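Local structure of putative TIM-barrel metal-dependent hydrolase (4DZI) at residues G295-F298 with V299-L302; G375-E378 with S379-R382. The protein probably catalyses a metal-dependent hydrolysis of an as yet unidentified substrate, as a TIM-barrel amidohydrolase whose active site here holds two cadmium ions. One frame throughout, in Å; residues are numbered along the deposited sequence. Where two conformers were deposited one is given.

Both contacts are first turns of helices, where a loop gives way to helix 298-312 (contact 1) and to helix 378-393 (contact 2). Their centres lie 22 Å apart and their nearest atoms about 10 Å, without touching. Helix 339-346 is a shared neighbour: Ser-296 and Val-299 pack on it from contact 1, Phe-376 from contact 2. Contact 1 follows strand 289-292, after which Glu-293 binds both cadmium ions, yet the Phe-298 side chain is already about 14 Å from a cadmium ion. Contact 1 is buried and reaches the second subunit and a sulfate ion; contact 2 lies at the surface, untouched by that subunit.

Contact 1 of 2, residues G295-F298 with V299-L302; sequences GSYF and VHRL. With SO4 (sulfate ion), chain J.
Val-299 N donates to Ser-296 O at 3.1 Å, reaching that oxygen from above its carbonyl plane. The valine's CG2 sits over the centre of the Phe-298 ring in a CH-pi contact, 4.0 Å from the ring centroid. Phe-298 CG is held between its own backbone N and carbonyl carbon (chi1 76°), which brings one ring face against this methyl.

His-300 turns the edge of its imidazole to the face of Tyr-297, a T-shaped pair with planes at 62°; the leading atom, CE1, is 3.5 Å from Tyr-297 CE1. Its ND1 makes a weak, strongly bent bond to Tyr-297 O, while a water accepts from His-300 N and donates to Ser-296 O, bridging the turn. At the other end of the ring NE2 is hydrogen-bonded to NE2 of His-300 in the second subunit, so this first turn of helix 298-312, which follows strand 289-292 of the parallel sheet of the TIM barrel, is also part of the dimer interface. Tyr-297 adds a cation-pi contact with Lys-304 of that subunit.

Arg-301 bends at chi2 and chi3, bringing its guanidinium back over the start of the helix. Phe-298 CA lies over one face, 3.3 Å from NH1, which also forms a salt bridge with Asp-265. NH2 points to the sulfate, probably from the crystallisation liquor, donating to O3 at 2.7 Å in the guanidinium plane. Arg-266 and Arg-305 of both subunits bind the same anion, which probably offsets their gathered positive charge.

Leu-302 N completes the turn with a bond to Phe-298 O at 3.0 Å. Leu-302 CD2 meets the edge of the Phe-298 ring, 4.1 Å from CE1, the two side chains running side by side toward helix 266-277.

Contact 2 of 2, residues G375-E378 with S379-R382; sequences GFSE and SDIR
Ser-377 caps the start of helix 378-393 as an N-cap residue whose side chain reaches forward to Asp-380. Its CB stands beside the first turn, 4.1 Å from Ser-379 N. With chi1 at 66°, OG leans over the start of the helix and accepts from Asp-380 N at 3.1 Å with an N-H...O angle of 157°. The same oxygen also lies 3.4 Å from Asp-380 CB and 3.5 Å from Ser-379 OG.

The serine's carbonyl meanwhile starts the regular helical bonding: Ser-377 O takes Ile-381 N at 2.9 Å, and Glu-378 O takes Arg-382 N one residue on. Ser-377 thus takes two N-H groups at this exposed helix start, that of Asp-380 on its side chain and that of Ile-381 on its carbonyl.

Phe-376, just before the N-cap, packs its CB on Ile-381 CG1 at 3.9 Å, the pairing of a hydrophobic staple. Its ring crosses the Asp-380 side chain at about a right angle, with CD1 3.9 Å from Asp-380 CB, and also touches Leu-339 and Ala-343 of helix 339-346. Across the cap, a water donates to Asp-380 OD2 over a short spacing and accepts from Ser-377 N, with 2.9 Å between the water oxygen and that nitrogen.

Contact 1 of 2, residues G295-F298 with V299-L302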
ATOM      1  N   GLY C 295      11.246  -8.837   0.755  1.00 13.17           N
ATOM      2  CA  GLY C 295      12.056  -7.768   0.108  1.00 13.16           C
ATOM      3  C   GLY C 295      12.524  -6.764   1.161  1.00  9.68           C
ATOM      4  O   GLY C 295      12.203  -6.895   2.327  1.00 14.59           O
ATOM      5  N   SER C 296      13.214  -5.713   0.721  1.00 14.02           N
ATOM      6  CA  SER C 296      13.634  -4.658   1.622  1.00 13.28           C
ATOM      7  C   SER C 296      13.160  -3.329   1.071  1.00 11.81           C
ATOM      8  O   SER C 296      13.373  -2.315   1.699  1.00 13.01           O
ATOM      9  CB  SER C 296      15.175  -4.620   1.782  1.00 11.91           C
ATOM     10  OG  SER C 296      15.846  -4.315   0.558  1.00 16.00           O
ATOM     11  N   TYR C 297      12.479  -3.346  -0.076  1.00 13.85           N
ATOM     12  CA  TYR C 297      12.017  -2.063  -0.638  1.00 15.81           C
ATOM     13  C   TYR C 297      11.031  -1.359   0.271  1.00 16.27           C
ATOM     14  O   TYR C 297      10.873  -0.139   0.185  1.00 15.45           O
ATOM     15  CB  TYR C 297      11.307  -2.368  -1.938  1.00 17.54           C
ATOM     16  CG  TYR C 297      11.003  -1.203  -2.836  1.00 14.25           C
ATOM     17  CD1 TYR C 297      12.004  -0.433  -3.346  1.00 19.83           C
ATOM     18  CD2 TYR C 297       9.689  -0.934  -3.210  1.00 22.29           C
ATOM     19  CE1 TYR C 297      11.732   0.616  -4.217  1.00 28.39           C
ATOM     20  CE2 TYR C 297       9.404   0.101  -4.069  1.00 23.98           C
ATOM     21  CZ  TYR C 297      10.428   0.868  -4.569  1.00 23.34           C
ATOM     22  OH  TYR C 297      10.135   1.883  -5.461  1.00 24.22           O
ATOM     23  N   PHE C 298      10.334  -2.096   1.124  1.00 13.55           N
ATOM     24  CA  PHE C 298       9.393  -1.464   2.033  1.00 12.73           C
ATOM     25  C   PHE C 298      10.017  -0.432   2.994  1.00 15.00           C
ATOM     26  O   PHE C 298       9.335   0.486   3.481  1.00 14.70           O
ATOM     27  CB  PHE C 298       8.592  -2.491   2.858  1.00 14.59           C
ATOM     28  CG  PHE C 298       9.376  -3.128   3.987  1.00 18.29           C
ATOM     29  CD1 PHE C 298       9.356  -2.572   5.270  1.00 17.48           C
ATOM     30  CD2 PHE C 298      10.053  -4.318   3.790  1.00 13.87           C
ATOM     31  CE1 PHE C 298      10.064  -3.133   6.329  1.00 17.62           C
ATOM     32  CE2 PHE C 298      10.744  -4.896   4.844  1.00 12.82           C
ATOM     33  CZ  PHE C 298      10.743  -4.313   6.114  1.00 15.19           C
ATOM     34  N   VAL C 299      11.302  -0.583   3.303  1.00 14.09           N
ATOM     35  CA  VAL C 299      11.926   0.208   4.356  0.50 16.05           C
ATOM     36  C   VAL C 299      11.849   1.705   4.096  1.00 16.20           C
ATOM     37  O   VAL C 299      11.542   2.490   4.975  1.00 17.70           O
ATOM     38  CB  VAL C 299      13.409  -0.190   4.506  0.50 14.24           C
ATOM     39  CG1 VAL C 299      14.088   0.621   5.598  0.50 13.22           C
ATOM     40  CG2 VAL C 299      13.507  -1.672   4.814  0.50 18.85           C
ATOM     41  N   HIS C 300      12.165   2.099   2.887  1.00 19.36           N
ATOM     42  CA  HIS C 300      12.262   3.534   2.704  1.00 23.34           C
ATOM     43  C   HIS C 300      10.920   4.229   2.804  1.00 22.03           C
ATOM     44  O   HIS C 300      10.857   5.322   3.336  1.00 19.67           O
ATOM     45  CB  HIS C 300      13.028   3.914   1.455  1.00 25.99           C
ATOM     46  CG  HIS C 300      12.246   3.716   0.209  1.00 18.93           C
ATOM     47  ND1 HIS C 300      11.990   2.483  -0.289  1.00 29.76           N
ATOM     48  CD2 HIS C 300      11.662   4.630  -0.664  1.00 27.10           C
ATOM     49  CE1 HIS C 300      11.247   2.604  -1.415  1.00 32.22           C
ATOM     50  NE2 HIS C 300      11.055   3.919  -1.648  1.00 30.84           N
ATOM     51  N   ARG C 301       9.840   3.616   2.314  1.00 18.89           N
ATOM     52  CA  ARG C 301       8.511   4.249   2.485  1.00 14.77           C
ATOM     53  C   ARG C 301       8.103   4.238   3.927  1.00 19.22           C
ATOM     54  O   ARG C 301       7.487   5.177   4.413  1.00 19.19           O
ATOM     55  CB  ARG C 301       7.407   3.541   1.661  1.00 19.80           C
ATOM     56  CG  ARG C 301       7.668   3.501   0.160  1.00 35.23           C
ATOM     57  CD  ARG C 301       7.872   2.063  -0.327  1.00 32.19           C
ATOM     58  NE  ARG C 301       6.686   1.262  -0.008  1.00 29.20           N
ATOM     59  CZ  ARG C 301       6.621  -0.056  -0.173  1.00 16.14           C
ATOM     60  NH1 ARG C 301       7.692  -0.683  -0.656  1.00 22.72           N
ATOM     61  NH2 ARG C 301       5.514  -0.746   0.172  1.00 17.93           N
ATOM     62  N   LEU C 302       8.404   3.141   4.617  1.00 16.36           N
ATOM     63  CA  LEU C 302       8.042   3.028   6.012  1.00 14.60           C
ATOM     64  C   LEU C 302       8.752   4.135   6.812  1.00 16.34           C
ATOM     65  O   LEU C 302       8.122   4.787   7.655  1.00 17.46           O
ATOM     66  CB  LEU C 302       8.374   1.615   6.538  1.00 15.45           C
ATOM     67  CG  LEU C 302       8.066   1.396   8.019  1.00 17.90           C
ATOM     68  CD1 LEU C 302       6.579   1.436   8.324  1.00 20.03           C
ATOM     69  CD2 LEU C 302       8.626   0.026   8.457  1.00 16.99           C
TER
HETATM   70  S   SO4 J 506       2.750   1.298  -0.652  1.00 24.62           S
HETATM   71  O1  SO4 J 506       1.809   2.243  -0.086  1.00 21.83           O
HETATM   72  O2  SO4 J 506       4.007   1.870  -1.207  1.00 24.84           O
HETATM   73  O3  SO4 J 506       3.204   0.576   0.572  1.00 55.87           O
HETATM   74  O4  SO4 J 506       2.309   0.192  -1.483  1.00 24.54           O
HETATM   75  O   HOH W   1      13.840   0.661   1.036  1.00 24.22           O

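Contact 2 of 2, residues G375-E378 with S379-R382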
ATOM      1  N   GLY C 375      29.711  -4.920  -3.836  1.00 28.12           N
ATOM      2  CA  GLY C 375      29.912  -3.582  -3.265  1.00 37.53           C
ATOM      3  C   GLY C 375      30.363  -3.527  -1.806  1.00 49.81           C
ATOM      4  O   GLY C 375      30.315  -2.469  -1.178  1.00 42.82           O
ATOM      5  N   PHE C 376      30.807  -4.650  -1.252  1.00 22.62           N
ATOM      6  CA  PHE C 376      31.063  -4.722   0.185  1.00 16.00           C
ATOM      7  C   PHE C 376      32.465  -5.272   0.465  1.00 16.50           C
ATOM      8  O   PHE C 376      32.944  -6.104  -0.277  1.00 22.68           O
ATOM      9  CB  PHE C 376      30.041  -5.663   0.818  1.00 20.17           C
ATOM     10  CG  PHE C 376      28.664  -5.070   0.927  1.00 21.76           C
ATOM     11  CD1 PHE C 376      28.325  -4.287   2.015  1.00 17.98           C
ATOM     12  CD2 PHE C 376      27.711  -5.319  -0.059  1.00 18.88           C
ATOM     13  CE1 PHE C 376      27.049  -3.722   2.120  1.00 23.02           C
ATOM     14  CE2 PHE C 376      26.433  -4.760   0.039  1.00 19.94           C
ATOM     15  CZ  PHE C 376      26.115  -3.971   1.129  1.00 22.80           C
ATOM     16  N   SER C 377      33.043  -4.847   1.586  1.00 20.36           N
ATOM     17  CA  SER C 377      34.313  -5.420   2.056  1.00 21.05           C
ATOM     18  C   SER C 377      34.166  -6.887   2.424  1.00 23.97           C
ATOM     19  O   SER C 377      33.066  -7.386   2.718  1.00 17.63           O
ATOM     20  CB  SER C 377      34.816  -4.661   3.272  1.00 23.52           C
ATOM     21  OG  SER C 377      33.941  -4.837   4.366  1.00 20.16           O
ATOM     22  N   GLU C 378      35.294  -7.582   2.437  1.00 22.67           N
ATOM     23  CA  GLU C 378      35.294  -9.009   2.770  1.00 18.48           C
ATOM     24  C   GLU C 378      34.659  -9.201   4.157  1.00 18.59           C
ATOM     25  O   GLU C 378      33.921 -10.162   4.378  1.00 21.08           O
ATOM     26  CB  GLU C 378      36.738  -9.538   2.771  1.00 23.28           C
ATOM     27  CG  GLU C 378      36.831 -11.047   2.810  1.00 29.44           C
ATOM     28  CD  GLU C 378      38.267 -11.548   2.866  1.00 30.35           C
ATOM     29  OE1 GLU C 378      39.193 -10.716   2.750  1.00 30.89           O
ATOM     30  OE2 GLU C 378      38.452 -12.771   3.029  1.00 31.11           O
ATOM     31  N   SER C 379      34.950  -8.324   5.103  1.00 15.89           N
ATOM     32  CA  SER C 379      34.390  -8.495   6.434  1.00 19.86           C
ATOM     33  C   SER C 379      32.906  -8.160   6.516  1.00 24.27           C
ATOM     34  O   SER C 379      32.190  -8.762   7.317  1.00 18.01           O
ATOM     35  CB  SER C 379      35.180  -7.754   7.515  1.00 23.07           C
ATOM     36  OG  SER C 379      35.233  -6.382   7.238  1.00 28.48           O
ATOM     37  N   ASP C 380      32.432  -7.206   5.708  1.00 17.57           N
ATOM     38  CA  ASP C 380      30.988  -6.989   5.634  1.00 12.69           C
ATOM     39  C   ASP C 380      30.244  -8.165   4.984  1.00 15.87           C
ATOM     40  O   ASP C 380      29.103  -8.456   5.358  1.00 15.47           O
ATOM     41  CB  ASP C 380      30.644  -5.657   4.880  1.00 15.14           C
ATOM     42  CG  ASP C 380      30.805  -4.420   5.756  1.00 23.45           C
ATOM     43  OD1 ASP C 380      30.962  -4.548   6.991  1.00 24.31           O
ATOM     44  OD2 ASP C 380      30.751  -3.302   5.202  1.00 26.69           O
ATOM     45  N   ILE C 381      30.865  -8.803   3.997  1.00 16.89           N
ATOM     46  CA  ILE C 381      30.271 -10.006   3.392  1.00 19.92           C
ATOM     47  C   ILE C 381      30.132 -11.090   4.446  1.00 20.35           C
ATOM     48  O   ILE C 381      29.115 -11.771   4.509  1.00 16.32           O
ATOM     49  CB  ILE C 381      31.050 -10.497   2.168  1.00 17.03           C
ATOM     50  CG1 ILE C 381      30.908  -9.458   1.054  1.00 19.99           C
ATOM     51  CG2 ILE C 381      30.541 -11.857   1.688  1.00 16.07           C
ATOM     52  CD1 ILE C 381      31.833  -9.653  -0.123  1.00 22.17           C
ATOM     53  N   ARG C 382      31.143 -11.233   5.304  1.00 14.97           N
ATOM     54  CA  ARG C 382      31.056 -12.206   6.417  1.00 18.90           C
ATOM     55  C   ARG C 382      29.904 -11.888   7.364  1.00 14.67           C
ATOM     56  O   ARG C 382      29.249 -12.804   7.877  1.00 16.20           O
ATOM     57  CB  ARG C 382      32.412 -12.295   7.144  1.00 18.79           C
ATOM     58  CG  ARG C 382      32.421 -12.926   8.546  1.00 19.58           C
ATOM     59  CD  ARG C 382      32.294 -14.441   8.499  1.00 18.68           C
ATOM     60  NE  ARG C 382      32.440 -15.054   9.818  1.00 18.04           N
ATOM     61  CZ  ARG C 382      33.513 -15.745  10.216  1.00 20.42           C
ATOM     62  NH1 ARG C 382      34.562 -15.901   9.407  1.00 17.34           N
ATOM     63  NH2 ARG C 382      33.526 -16.292  11.431  1.00 16.51           N
TER
HETATM   64  O   HOH W   2      31.744  -2.664   2.989  1.00 22.60           O